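Local coordinates for calcineurin-like phosphoesterase domain-containing protein (Aquifex aeolicus, PDB 1XM7), which probably acts as a hydrolase of the calcineurin-like metallophosphoesterase family, although its precise function is not established, at residues H11-N16 with N61-I66; N36-L41 with K68-R73; K74-G79 with D93-F98; L142-H147 with I167-E172. All coordinates share one frame; numbering follows the deposited sequence.

Contacts 3 and 4 lie in the two sheets of the fold, each pairing parallel strands through regular backbone hydrogen bonds; both join an edge strand to its sheet, but contact 4, nearest the centre of the chain, is the more buried. Contacts 1 and 2 lie further out and share helix 63-69: its start receives a tyrosine from the loop 11-16 in contact 1, and its end meets the end of helix 29-38 in contact 2 through purely apolar side chains. Contact 2 passes directly into contact 3, where Arg73 makes a salt bridge to Glu94. Contacts 1 and 4, with centres about 20 Å apart, both hold segments bearing family signature histidines.

Contact 1: H11-N16 with N61-I66; sequences HFYHEN and NEYLRI
The Asp-x-His signature of the calcineurin-like phosphoesterases, Asp9 to His11 here, runs directly into a type II beta turn, His11 to His14, whose Phe12 and Tyr13 touch the beginning of helix 63-69. In relatives the aspartate and histidine of this signature are metal ligands. Tyr13, in the third position of the turn with positive phi (74°), carries most of the contact. Its hydroxyl accepts a hydrogen bond from Asn61 N, which lies in the plane of the ring at 2.9 Å from Tyr13 OH. The bond is somewhat bent, 148° at the hydrogen. Asp59 holds the same hydroxyl from outside the two segments, and its carboxylate also takes the N-H groups of Leu64 and Arg65 in the first turn of the helix. Tyr63 CD2 sits over one face of the Tyr13 ring, toward the rim, 3.3 Å from Tyr13 CZ. The two rings are set at a slant, their planes at 42°. Asn61 CB in turn sits over the centre of the Tyr63 ring, 3.6 Å above it. At the Tyr13 edge, CE1 lies 4.1 Å from Leu64 CG, while Phe12 CD2 approaches Leu64 CD2 more loosely at 4.4 Å. With two bonds on its oxygen and the edge carbon of Tyr63 over its face, Tyr13 is fixed in both position and rotation, and the N-H groups of Leu64 and Arg65 probably favour the ionised carboxylate of Asp59.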
loop_
_atom_site.group_PDB
_atom_site.type_symbol
_atom_site.label_atom_id
_atom_site.label_comp_id
_atom_site.label_asym_id
_atom_site.label_seq_id
_atom_site.Cartn_x
_atom_site.Cartn_y
_atom_site.Cartn_z
ATOM N N HIS A 11 -5.363 -7.317 1.775
ATOM C CA HIS A 11 -6.180 -8.185 2.612
ATOM C C HIS A 11 -6.368 -9.580 2.023
ATOM O O HIS A 11 -7.481 -10.119 2.027
ATOM C CB HIS A 11 -7.561 -7.559 2.847
ATOM C CG HIS A 11 -7.587 -6.511 3.922
ATOM N ND1 HIS A 11 -7.168 -5.214 3.714
ATOM C CD2 HIS A 11 -7.982 -6.574 5.216
ATOM C CE1 HIS A 11 -7.305 -4.524 4.832
ATOM N NE2 HIS A 11 -7.796 -5.326 5.758
ATOM N N PHE A 12 -5.292 -10.163 1.508
ATOM C CA PHE A 12 -5.382 -11.499 0.942
ATOM C C PHE A 12 -5.977 -12.426 1.982
ATOM O O PHE A 12 -5.563 -12.421 3.133
ATOM C CB PHE A 12 -4.003 -12.019 0.539
ATOM C CG PHE A 12 -3.425 -11.349 -0.670
ATOM C CD1 PHE A 12 -4.104 -11.367 -1.884
ATOM C CD2 PHE A 12 -2.176 -10.742 -0.611
ATOM C CE1 PHE A 12 -3.545 -10.796 -3.026
ATOM C CE2 PHE A 12 -1.606 -10.167 -1.747
ATOM C CZ PHE A 12 -2.291 -10.195 -2.956
ATOM N N TYR A 13 -6.965 -13.210 1.566
ATOM C CA TYR A 13 -7.622 -14.170 2.440
ATOM C C TYR A 13 -8.567 -13.575 3.463
ATOM O O TYR A 13 -9.106 -14.300 4.297
ATOM C CB TYR A 13 -6.586 -15.046 3.145
ATOM C CG TYR A 13 -5.924 -16.051 2.227
ATOM C CD1 TYR A 13 -4.569 -15.958 1.910
ATOM C CD2 TYR A 13 -6.654 -17.101 1.680
ATOM C CE1 TYR A 13 -3.963 -16.890 1.075
ATOM C CE2 TYR A 13 -6.058 -18.035 0.843
ATOM C CZ TYR A 13 -4.720 -17.923 0.546
ATOM O OH TYR A 13 -4.151 -18.837 -0.298
ATOM N N HIS A 14 -8.767 -12.263 3.426
ATOM C CA HIS A 14 -9.707 -11.661 4.364
ATOM C C HIS A 14 -11.097 -11.728 3.731
ATOM O O HIS A 14 -11.688 -10.716 3.330
ATOM C CB HIS A 14 -9.360 -10.209 4.686
ATOM C CG HIS A 14 -10.168 -9.653 5.820
ATOM N ND1 HIS A 14 -10.146 -8.322 6.178
ATOM C CD2 HIS A 14 -11.029 -10.259 6.675
ATOM C CE1 HIS A 14 -10.962 -8.132 7.200
ATOM N NE2 HIS A 14 -11.508 -9.291 7.521
ATOM N N GLU A 15 -11.588 -12.957 3.649
ATOM C CA GLU A 15 -12.878 -13.312 3.071
ATOM C C GLU A 15 -14.027 -12.430 3.541
ATOM O O GLU A 15 -14.912 -12.095 2.764
ATOM C CB GLU A 15 -13.145 -14.767 3.436
ATOM C CG GLU A 15 -14.334 -15.450 2.820
ATOM C CD GLU A 15 -14.415 -16.905 3.300
ATOM O OE1 GLU A 15 -14.745 -17.129 4.494
ATOM O OE2 GLU A 15 -14.121 -17.825 2.495
ATOM N N ASN A 16 -13.992 -12.052 4.815
ATOM C CA ASN A 16 -15.040 -11.245 5.424
ATOM C C ASN A 16 -15.127 -9.810 4.937
ATOM O O ASN A 16 -16.164 -9.158 5.085
ATOM C CB ASN A 16 -14.863 -11.261 6.942
ATOM C CG ASN A 16 -16.177 -11.125 7.680
ATOM O OD1 ASN A 16 -17.197 -11.678 7.255
ATOM N ND2 ASN A 16 -16.160 -10.408 8.799
ATOM N N ASN A 61 -5.081 -21.389 -1.215
ATOM C CA ASN A 61 -5.404 -21.152 -2.620
ATOM C C ASN A 61 -4.221 -20.707 -3.491
ATOM O O ASN A 61 -4.408 -20.305 -4.640
ATOM C CB ASN A 61 -6.538 -20.134 -2.717
ATOM C CG ASN A 61 -7.878 -20.721 -2.322
ATOM O OD1 ASN A 61 -8.444 -21.539 -3.038
ATOM N ND2 ASN A 61 -8.386 -20.310 -1.173
ATOM N N GLU A 62 -3.011 -20.784 -2.943
ATOM C CA GLU A 62 -1.796 -20.425 -3.667
ATOM C C GLU A 62 -1.606 -18.932 -3.854
ATOM O O GLU A 62 -0.657 -18.505 -4.519
ATOM C CB GLU A 62 -1.770 -21.082 -5.052
ATOM C CG GLU A 62 -2.112 -22.575 -5.102
ATOM C CD GLU A 62 -1.301 -23.408 -4.133
ATOM O OE1 GLU A 62 -0.157 -23.011 -3.805
ATOM O OE2 GLU A 62 -1.810 -24.472 -3.708
ATOM N N TYR A 63 -2.492 -18.132 -3.278
ATOM C CA TYR A 63 -2.364 -16.696 -3.439
ATOM C C TYR A 63 -0.961 -16.218 -3.067
ATOM O O TYR A 63 -0.323 -15.480 -3.822
ATOM C CB TYR A 63 -3.410 -15.954 -2.594
ATOM C CG TYR A 63 -4.857 -16.224 -2.981
ATOM C CD1 TYR A 63 -5.200 -16.557 -4.293
ATOM C CD2 TYR A 63 -5.883 -16.143 -2.032
ATOM C CE1 TYR A 63 -6.517 -16.808 -4.651
ATOM C CE2 TYR A 63 -7.208 -16.393 -2.382
ATOM C CZ TYR A 63 -7.516 -16.729 -3.696
ATOM O OH TYR A 63 -8.815 -17.014 -4.059
ATOM N N LEU A 64 -0.471 -16.656 -1.913
ATOM C CA LEU A 64 0.842 -16.234 -1.452
ATOM C C LEU A 64 1.991 -16.813 -2.268
ATOM O O LEU A 64 2.976 -16.126 -2.534
ATOM C CB LEU A 64 1.017 -16.573 0.037
ATOM C CG LEU A 64 0.013 -15.916 0.995
ATOM C CD1 LEU A 64 0.517 -16.054 2.418
ATOM C CD2 LEU A 64 -0.180 -14.440 0.642
ATOM N N ARG A 65 1.869 -18.075 -2.658
ATOM C CA ARG A 65 2.905 -18.715 -3.450
ATOM C C ARG A 65 2.990 -17.940 -4.765
ATOM O O ARG A 65 4.077 -17.650 -5.258
ATOM C CB ARG A 65 2.537 -20.185 -3.695
ATOM C CG ARG A 65 3.676 -21.053 -4.242
ATOM C CD ARG A 65 3.344 -22.564 -4.201
ATOM N NE ARG A 65 3.240 -23.074 -2.828
ATOM C CZ ARG A 65 2.976 -24.342 -2.497
ATOM N NH1 ARG A 65 2.790 -25.260 -3.442
ATOM N NH2 ARG A 65 2.879 -24.688 -1.216
ATOM N N ILE A 66 1.830 -17.584 -5.311
ATOM C CA ILE A 66 1.762 -16.835 -6.560
ATOM C C ILE A 66 2.430 -15.475 -6.391
ATOM O O ILE A 66 3.265 -15.071 -7.206
ATOM C CB ILE A 66 0.295 -16.645 -7.012
ATOM C CG1 ILE A 66 -0.285 -17.996 -7.432
ATOM C CG2 ILE A 66 0.218 -15.643 -8.161
ATOM C CD1 ILE A 66 -1.774 -17.972 -7.672
#

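Contact 2: N36-L41 with K68-R73; sequences NLLKVL and KALPGR
Leu70 leaves the end of helix 63-69 with CG anti to the carbonyl carbon (chi1 -70°), and each part of its side chain finds a different leucine of 36-41. CB rests against Leu41, 4.0 Å from Leu41 CD1. Beyond CG the two methyls diverge: Leu70 CD1 lies 3.8 Å from Leu37 CB and also touches Leu37 CD1, while Leu70 CD2 comes to 4.0 Å from Leu38 CA and brushes Leu38 CG. The three leucines of 36-41 all cross Leu70 at about a right angle, so that its branched tip is set across the last turn of helix 29-38 and the residues just after it. The two helices belong to consecutive beta-alpha-beta crossovers, from strand 4-7 to 46-49 and from 46-49 to 73-77, and here their C-terminal ends pack together beside the sheet; Leu37 also touches Ile7 and Leu47 on those strands. Pro71 continues the contact along the exit from helix 63-69. Its CG makes the contact, 3.9 Å from Leu41 CB and 3.6 Å from Leu41 O, and Leu41 CD1 reaches back to 3.4 Å from Pro71 O. Gly72 then turns the chain with phi 88° and psi 166°, angles at which a beta carbon would press on the preceding carbonyl oxygen, and leads into strand 73-77. The carbonyl oxygens of Leu70 and Gly72 both accept hydrogen bonds from Lys74 NZ.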
loop_
_atom_site.group_PDB
_atom_site.type_symbol
_atom_site.label_atom_id
_atom_site.label_comp_id
_atom_site.label_asym_id
_atom_site.label_seq_id
_atom_site.Cartn_x
_atom_site.Cartn_y
_atom_site.Cartn_z
ATOM N N ASN A 36 -3.555 -8.177 -11.991
ATOM C CA ASN A 36 -3.110 -6.830 -12.356
ATOM C C ASN A 36 -1.647 -6.561 -12.058
ATOM O O ASN A 36 -1.043 -5.662 -12.643
ATOM C CB ASN A 36 -3.983 -5.783 -11.667
ATOM C CG ASN A 36 -5.370 -5.680 -12.294
ATOM O OD1 ASN A 36 -6.343 -5.328 -11.625
ATOM N ND2 ASN A 36 -5.463 -5.977 -13.590
ATOM N N LEU A 37 -1.079 -7.335 -11.142
ATOM C CA LEU A 37 0.328 -7.177 -10.809
ATOM C C LEU A 37 1.101 -7.992 -11.812
ATOM O O LEU A 37 2.183 -7.602 -12.250
ATOM C CB LEU A 37 0.628 -7.707 -9.412
ATOM C CG LEU A 37 0.085 -6.893 -8.244
ATOM C CD1 LEU A 37 0.340 -7.666 -6.974
ATOM C CD2 LEU A 37 0.741 -5.515 -8.192
ATOM N N LEU A 38 0.524 -9.131 -12.173
ATOM C CA LEU A 38 1.149 -10.033 -13.124
ATOM C C LEU A 38 1.470 -9.337 -14.441
ATOM O O LEU A 38 2.597 -9.415 -14.948
ATOM C CB LEU A 38 0.233 -11.223 -13.401
ATOM C CG LEU A 38 0.928 -12.551 -13.717
ATOM C CD1 LEU A 38 -0.113 -13.544 -14.213
ATOM C CD2 LEU A 38 2.010 -12.358 -14.759
ATOM N N LYS A 39 0.478 -8.653 -14.997
ATOM C CA LYS A 39 0.687 -7.992 -16.269
ATOM C C LYS A 39 1.192 -6.580 -16.147
ATOM O O LYS A 39 0.584 -5.651 -16.658
ATOM C CB LYS A 39 -0.594 -8.027 -17.106
ATOM C CG LYS A 39 -1.873 -7.713 -16.369
ATOM C CD LYS A 39 -3.045 -7.975 -17.302
ATOM C CE LYS A 39 -4.374 -7.624 -16.673
ATOM N NZ LYS A 39 -5.431 -7.591 -17.717
ATOM N N VAL A 40 2.334 -6.427 -15.497
ATOM C CA VAL A 40 2.909 -5.111 -15.296
ATOM C C VAL A 40 4.340 -5.222 -14.754
ATOM O O VAL A 40 5.276 -4.632 -15.306
ATOM C CB VAL A 40 1.996 -4.306 -14.342
ATOM C CG1 VAL A 40 2.811 -3.546 -13.307
ATOM C CG2 VAL A 40 1.131 -3.366 -15.154
ATOM N N LEU A 41 4.507 -6.001 -13.690
ATOM C CA LEU A 41 5.810 -6.184 -13.082
ATOM C C LEU A 41 6.804 -6.828 -14.015
ATOM O O LEU A 41 6.468 -7.743 -14.767
ATOM C CB LEU A 41 5.708 -7.064 -11.844
ATOM C CG LEU A 41 4.972 -6.488 -10.644
ATOM C CD1 LEU A 41 4.950 -7.527 -9.522
ATOM C CD2 LEU A 41 5.666 -5.212 -10.201
ATOM N N LYS A 68 4.669 -14.580 -4.309
ATOM C CA LYS A 68 6.092 -14.827 -4.170
ATOM C C LYS A 68 6.737 -15.011 -5.541
ATOM O O LYS A 68 7.832 -14.519 -5.792
ATOM C CB LYS A 68 6.299 -16.077 -3.308
ATOM C CG LYS A 68 7.678 -16.218 -2.688
ATOM C CD LYS A 68 7.791 -17.501 -1.865
ATOM C CE LYS A 68 9.180 -17.625 -1.223
ATOM N NZ LYS A 68 9.321 -18.830 -0.336
ATOM N N ALA A 69 6.042 -15.707 -6.435
ATOM C CA ALA A 69 6.553 -15.976 -7.772
ATOM C C ALA A 69 6.673 -14.735 -8.648
ATOM O O ALA A 69 7.522 -14.685 -9.541
ATOM C CB ALA A 69 5.672 -17.004 -8.458
ATOM N N LEU A 70 5.835 -13.733 -8.401
ATOM C CA LEU A 70 5.867 -12.512 -9.208
ATOM C C LEU A 70 7.262 -11.927 -9.362
ATOM O O LEU A 70 8.078 -12.009 -8.459
ATOM C CB LEU A 70 4.933 -11.452 -8.614
ATOM C CG LEU A 70 3.436 -11.748 -8.734
ATOM C CD1 LEU A 70 2.644 -10.631 -8.095
ATOM C CD2 LEU A 70 3.055 -11.902 -10.199
ATOM N N PRO A 71 7.556 -11.336 -10.523
ATOM C CA PRO A 71 8.879 -10.748 -10.739
ATOM C C PRO A 71 9.069 -9.401 -10.029
ATOM O O PRO A 71 8.127 -8.840 -9.480
ATOM C CB PRO A 71 8.953 -10.640 -12.262
ATOM C CG PRO A 71 7.531 -10.387 -12.646
ATOM C CD PRO A 71 6.778 -11.360 -11.776
ATOM N N GLY A 72 10.298 -8.898 -10.026
ATOM C CA GLY A 72 10.582 -7.625 -9.388
ATOM C C GLY A 72 10.931 -7.728 -7.914
ATOM O O GLY A 72 10.742 -8.773 -7.288
ATOM N N ARG A 73 11.466 -6.642 -7.364
ATOM C CA ARG A 73 11.822 -6.575 -5.947
ATOM C C ARG A 73 10.547 -6.218 -5.170
ATOM O O ARG A 73 9.701 -5.476 -5.655
ATOM C CB ARG A 73 12.910 -5.511 -5.739
ATOM C CG ARG A 73 13.081 -5.005 -4.310
ATOM C CD ARG A 73 14.407 -4.254 -4.132
ATOM N NE ARG A 73 15.535 -5.178 -4.275
ATOM C CZ ARG A 73 16.154 -5.796 -3.269
ATOM N NH1 ARG A 73 15.777 -5.592 -2.012
ATOM N NH2 ARG A 73 17.141 -6.648 -3.522
#

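Contact 3: K74-G79 with D93-F98; sequences KILVMG and DEIYDF
Asp93 grips the backbone of Lys74 at both its N-H and its C=O: Lys74 N donates to Asp93 OD1 at 2.8 Å, almost straight at 174° and on the anti lone pair, while Asp93 N returns a bond to Lys74 O at 2.6 Å. The parallel ladder then runs on, with Leu76 N to Glu94 O (2.8 Å), Tyr96 N to Leu76 O (2.8 Å) and Met78 N to Tyr96 O (3.1 Å). Where the strands part, a water donates to both Met78 O and Phe98 O. On the face of Ile75, Glu94 and Tyr96, Tyr96 OH donates to Glu94 OE1 at 2.7 Å, which holds the ring turned so that Ile75 CD1 meets its edge in plane, 3.4 Å from Tyr96 CD2; Glu94 OE2 pairs with Arg73. On the face of Leu76 and Ile95, Ile95 CG2 packs on Met78, 3.8 Å from Met78 CG. Strand 94-96 is the outermost strand of its sheet, closing a beta-alpha-beta unit whose helix 85-88 covers Leu76 and Ile95, while strand 46-49 flanks 73-77 on the far side.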
loop_
_atom_site.group_PDB
_atom_site.type_symbol
_atom_site.label_atom_id
_atom_site.label_comp_id
_atom_site.label_asym_id
_atom_site.label_seq_id
_atom_site.Cartn_x
_atom_site.Cartn_y
_atom_site.Cartn_z
ATOM N N LYS A 74 10.398 -6.759 -3.969
ATOM C CA LYS A 74 9.214 -6.479 -3.163
ATOM C C LYS A 74 9.587 -6.030 -1.761
ATOM O O LYS A 74 10.306 -6.725 -1.049
ATOM C CB LYS A 74 8.328 -7.727 -3.095
ATOM C CG LYS A 74 7.866 -8.179 -4.469
ATOM C CD LYS A 74 7.168 -9.528 -4.453
ATOM C CE LYS A 74 6.861 -9.997 -5.877
ATOM N NZ LYS A 74 8.114 -10.315 -6.608
ATOM N N ILE A 75 9.116 -4.853 -1.369
ATOM C CA ILE A 75 9.410 -4.362 -0.034
ATOM C C ILE A 75 8.080 -4.007 0.625
ATOM O O ILE A 75 7.134 -3.609 -0.056
ATOM C CB ILE A 75 10.386 -3.136 -0.075
ATOM C CG1 ILE A 75 9.623 -1.830 0.041
ATOM C CG2 ILE A 75 11.188 -3.128 -1.369
ATOM C CD1 ILE A 75 9.388 -1.416 1.460
ATOM N N LEU A 76 8.005 -4.173 1.943
ATOM C CA LEU A 76 6.778 -3.889 2.686
ATOM C C LEU A 76 6.942 -2.824 3.765
ATOM O O LEU A 76 7.999 -2.720 4.401
ATOM C CB LEU A 76 6.245 -5.175 3.353
ATOM C CG LEU A 76 5.234 -5.023 4.512
ATOM C CD1 LEU A 76 3.879 -4.593 3.971
ATOM C CD2 LEU A 76 5.083 -6.338 5.271
ATOM N N VAL A 77 5.888 -2.028 3.945
ATOM C CA VAL A 77 5.831 -1.015 4.987
ATOM C C VAL A 77 4.620 -1.505 5.769
ATOM O O VAL A 77 3.480 -1.434 5.296
ATOM C CB VAL A 77 5.560 0.402 4.439
ATOM C CG1 VAL A 77 5.632 1.418 5.580
ATOM C CG2 VAL A 77 6.582 0.750 3.361
ATOM N N MET A 78 4.891 -2.031 6.955
ATOM C CA MET A 78 3.884 -2.606 7.829
ATOM C C MET A 78 2.672 -1.791 8.235
ATOM O O MET A 78 2.776 -0.638 8.643
ATOM C CB MET A 78 4.577 -3.140 9.078
ATOM C CG MET A 78 5.620 -4.195 8.750
ATOM S SD MET A 78 6.477 -4.823 10.151
ATOM C CE MET A 78 5.327 -5.966 10.705
ATOM N N GLY A 79 1.517 -2.437 8.117
ATOM C CA GLY A 79 0.245 -1.849 8.498
ATOM C C GLY A 79 -0.168 -2.425 9.852
ATOM O O GLY A 79 0.541 -3.259 10.418
ATOM N N ASP A 93 11.521 -8.634 0.268
ATOM C CA ASP A 93 12.976 -8.553 0.321
ATOM C C ASP A 93 13.405 -7.576 1.398
ATOM O O ASP A 93 14.463 -7.731 2.003
ATOM C CB ASP A 93 13.515 -8.100 -1.028
ATOM C CG ASP A 93 13.060 -9.000 -2.156
ATOM O OD1 ASP A 93 12.228 -8.574 -2.981
ATOM O OD2 ASP A 93 13.531 -10.153 -2.212
ATOM N N GLU A 94 12.573 -6.566 1.623
ATOM C CA GLU A 94 12.830 -5.544 2.635
ATOM C C GLU A 94 11.524 -5.268 3.373
ATOM O O GLU A 94 10.451 -5.219 2.765
ATOM C CB GLU A 94 13.317 -4.240 1.980
ATOM C CG GLU A 94 14.663 -4.320 1.231
ATOM C CD GLU A 94 14.926 -3.109 0.313
ATOM O OE1 GLU A 94 14.687 -1.958 0.749
ATOM O OE2 GLU A 94 15.383 -3.303 -0.843
ATOM N N ILE A 95 11.613 -5.102 4.684
ATOM C CA ILE A 95 10.440 -4.796 5.488
ATOM C C ILE A 95 10.792 -3.638 6.412
ATOM O O ILE A 95 11.800 -3.671 7.121
ATOM C CB ILE A 95 9.997 -5.999 6.338
ATOM C CG1 ILE A 95 9.597 -7.155 5.422
ATOM C CG2 ILE A 95 8.829 -5.610 7.220
ATOM C CD1 ILE A 95 9.216 -8.405 6.158
ATOM N N TYR A 96 9.961 -2.606 6.379
ATOM C CA TYR A 96 10.150 -1.424 7.205
ATOM C C TYR A 96 8.940 -1.373 8.122
ATOM O O TYR A 96 7.805 -1.318 7.651
ATOM C CB TYR A 96 10.226 -0.199 6.299
ATOM C CG TYR A 96 11.435 -0.256 5.407
ATOM C CD1 TYR A 96 12.696 0.082 5.898
ATOM C CD2 TYR A 96 11.345 -0.740 4.110
ATOM C CE1 TYR A 96 13.836 -0.066 5.126
ATOM C CE2 TYR A 96 12.485 -0.895 3.323
ATOM C CZ TYR A 96 13.729 -0.557 3.843
ATOM O OH TYR A 96 14.868 -0.721 3.090
ATOM N N ASP A 97 9.174 -1.396 9.431
ATOM C CA ASP A 97 8.062 -1.423 10.363
ATOM C C ASP A 97 7.144 -0.211 10.451
ATOM O O ASP A 97 6.057 -0.320 11.018
ATOM C CB ASP A 97 8.543 -1.821 11.764
ATOM C CG ASP A 97 9.684 -0.977 12.253
ATOM O OD1 ASP A 97 10.779 -1.069 11.661
ATOM O OD2 ASP A 97 9.482 -0.228 13.232
ATOM N N PHE A 98 7.541 0.937 9.914
ATOM C CA PHE A 98 6.630 2.072 9.975
ATOM C C PHE A 98 6.633 3.006 8.778
ATOM O O PHE A 98 5.572 3.455 8.359
ATOM C CB PHE A 98 6.843 2.889 11.245
ATOM C CG PHE A 98 5.794 3.961 11.455
ATOM C CD1 PHE A 98 6.054 5.291 11.133
ATOM C CD2 PHE A 98 4.538 3.630 11.954
ATOM C CE1 PHE A 98 5.087 6.270 11.303
ATOM C CE2 PHE A 98 3.560 4.609 12.126
ATOM C CZ PHE A 98 3.838 5.932 11.800
HETATM O O HOH W 1 3.262 2.047 8.153
#

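Contact 4: L142-H147 with I167-E172; sequences LLIHGH and INANVE
Two parallel strands, 142-145 and 166-168, form one edge of the second sheet, and the first runs straight into the Gly-His-x-His signature of the metallophosphoesterases, Gly146 to His149; the histidines of that signature bind metal in relatives. The tight part is the apolar face. There Ile144 and Ile167 run alongside each other in the same direction, with Ile144 CG1 4.0 Å from Ile167 CG2, and Leu142 CD1 closes on that same methyl at 3.8 Å. Ile144 is backed by Ile109, Leu111 and Phe6. Three backbone bonds keep the strands in register: Ile167 N to Leu143 O, His145 N to Ile167 O, and, shortest, Ala169 N to His145 O at 2.6 Å. The opposite face is more polar and carries the partly exposed Asn168. His145 takes the crowded first torsion (chi1 66°), which folds its ring back until Ile167 O sits over the ring centre, 4.1 Å above the plane. Its CE1 reaches to 3.8 Å from Asn168 CG, ring and amide planes 58° apart, and no partner is modelled for the buried His145 NE2. Ring atom ND1 instead donates to Gly146 O at 2.9 Å. Past the strands, His147 N is hydrogen-bonded to Asp9 OD1 of the Asp-x-His signature. Asn168, the last residue of its strand, starts an Asx turn, its OD1 accepting from Asn170 N at 2.9 Å in the plane of the carbonyl.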
loop_
_atom_site.group_PDB
_atom_site.type_symbol
_atom_site.label_atom_id
_atom_site.label_comp_id
_atom_site.label_asym_id
_atom_site.label_seq_id
_atom_site.Cartn_x
_atom_site.Cartn_y
_atom_site.Cartn_z
ATOM N N LEU A 142 5.932 14.378 -1.110
ATOM C CA LEU A 142 4.729 13.580 -1.267
ATOM C C LEU A 142 4.649 12.425 -0.278
ATOM O O LEU A 142 5.665 11.919 0.201
ATOM C CB LEU A 142 4.667 13.036 -2.693
ATOM C CG LEU A 142 3.554 12.050 -3.044
ATOM C CD1 LEU A 142 2.184 12.733 -2.965
ATOM C CD2 LEU A 142 3.820 11.493 -4.445
ATOM N N LEU A 143 3.421 12.025 0.030
ATOM C CA LEU A 143 3.178 10.909 0.924
ATOM C C LEU A 143 2.315 9.916 0.185
ATOM O O LEU A 143 1.242 10.258 -0.288
ATOM C CB LEU A 143 2.438 11.353 2.186
ATOM C CG LEU A 143 1.904 10.216 3.076
ATOM C CD1 LEU A 143 3.059 9.379 3.600
ATOM C CD2 LEU A 143 1.099 10.788 4.230
ATOM N N ILE A 144 2.804 8.692 0.057
ATOM C CA ILE A 144 2.034 7.641 -0.584
ATOM C C ILE A 144 1.673 6.743 0.590
ATOM O O ILE A 144 2.551 6.326 1.352
ATOM C CB ILE A 144 2.877 6.863 -1.597
ATOM C CG1 ILE A 144 3.448 7.831 -2.626
ATOM C CG2 ILE A 144 2.023 5.802 -2.293
ATOM C CD1 ILE A 144 4.089 7.151 -3.798
ATOM N N HIS A 145 0.383 6.476 0.757
ATOM C CA HIS A 145 -0.074 5.649 1.869
ATOM C C HIS A 145 -1.230 4.746 1.471
ATOM O O HIS A 145 -1.583 4.645 0.303
ATOM C CB HIS A 145 -0.527 6.548 3.016
ATOM C CG HIS A 145 -1.739 7.353 2.686
ATOM N ND1 HIS A 145 -2.982 6.783 2.516
ATOM C CD2 HIS A 145 -1.889 8.671 2.413
ATOM C CE1 HIS A 145 -3.844 7.714 2.147
ATOM N NE2 HIS A 145 -3.206 8.868 2.076
ATOM N N GLY A 146 -1.799 4.080 2.466
ATOM C CA GLY A 146 -2.940 3.214 2.244
ATOM C C GLY A 146 -3.904 3.416 3.404
ATOM O O GLY A 146 -4.312 4.542 3.706
ATOM N N HIS A 147 -4.287 2.320 4.042
ATOM C CA HIS A 147 -5.158 2.368 5.203
ATOM C C HIS A 147 -6.604 2.851 5.027
ATOM O O HIS A 147 -7.515 2.234 5.574
ATOM C CB HIS A 147 -4.469 3.188 6.297
ATOM C CG HIS A 147 -5.163 3.126 7.621
ATOM N ND1 HIS A 147 -6.112 4.046 8.008
ATOM C CD2 HIS A 147 -5.061 2.235 8.636
ATOM C CE1 HIS A 147 -6.566 3.726 9.207
ATOM N NE2 HIS A 147 -5.944 2.631 9.610
ATOM N N ILE A 167 -1.296 10.406 -1.993
ATOM C CA ILE A 167 -2.027 9.543 -2.905
ATOM C C ILE A 167 -2.267 8.227 -2.177
ATOM O O ILE A 167 -1.356 7.672 -1.563
ATOM C CB ILE A 167 -1.250 9.274 -4.198
ATOM C CG1 ILE A 167 -1.465 7.818 -4.603
ATOM C CG2 ILE A 167 0.207 9.649 -4.031
ATOM C CD1 ILE A 167 -0.433 7.276 -5.536
ATOM N N ASN A 168 -3.500 7.741 -2.254
ATOM C CA ASN A 168 -3.902 6.518 -1.580
ATOM C C ASN A 168 -3.646 5.291 -2.450
ATOM O O ASN A 168 -4.314 5.108 -3.466
ATOM C CB ASN A 168 -5.387 6.606 -1.242
ATOM C CG ASN A 168 -5.823 5.560 -0.250
ATOM O OD1 ASN A 168 -5.304 4.449 -0.242
ATOM N ND2 ASN A 168 -6.795 5.903 0.587
ATOM N N ALA A 169 -2.696 4.447 -2.042
ATOM C CA ALA A 169 -2.349 3.236 -2.788
ATOM C C ALA A 169 -3.247 2.021 -2.508
ATOM O O ALA A 169 -3.013 0.936 -3.044
ATOM C CB ALA A 169 -0.917 2.873 -2.514
ATOM N N ASN A 170 -4.268 2.205 -1.672
ATOM C CA ASN A 170 -5.200 1.132 -1.316
ATOM C C ASN A 170 -5.895 0.596 -2.560
ATOM O O ASN A 170 -6.418 1.363 -3.359
ATOM C CB ASN A 170 -6.245 1.659 -0.326
ATOM C CG ASN A 170 -7.207 0.580 0.155
ATOM O OD1 ASN A 170 -7.547 0.526 1.337
ATOM N ND2 ASN A 170 -7.656 -0.273 -0.756
ATOM N N VAL A 171 -5.907 -0.722 -2.712
ATOM C CA VAL A 171 -6.529 -1.359 -3.871
ATOM C C VAL A 171 -7.953 -0.894 -4.131
ATOM O O VAL A 171 -8.327 -0.652 -5.272
ATOM C CB VAL A 171 -6.540 -2.897 -3.731
ATOM C CG1 VAL A 171 -5.129 -3.434 -3.821
ATOM C CG2 VAL A 171 -7.179 -3.300 -2.411
ATOM N N GLU A 172 -8.741 -0.760 -3.069
ATOM C CA GLU A 172 -10.133 -0.341 -3.193
ATOM C C GLU A 172 -10.345 1.001 -3.902
ATOM O O GLU A 172 -11.437 1.280 -4.400
ATOM C CB GLU A 172 -10.797 -0.289 -1.814
ATOM C CG GLU A 172 -10.897 -1.629 -1.119
ATOM C CD GLU A 172 -11.806 -1.581 0.091
ATOM O OE1 GLU A 172 -11.924 -2.598 0.791
ATOM O OE2 GLU A 172 -12.413 -0.525 0.344
#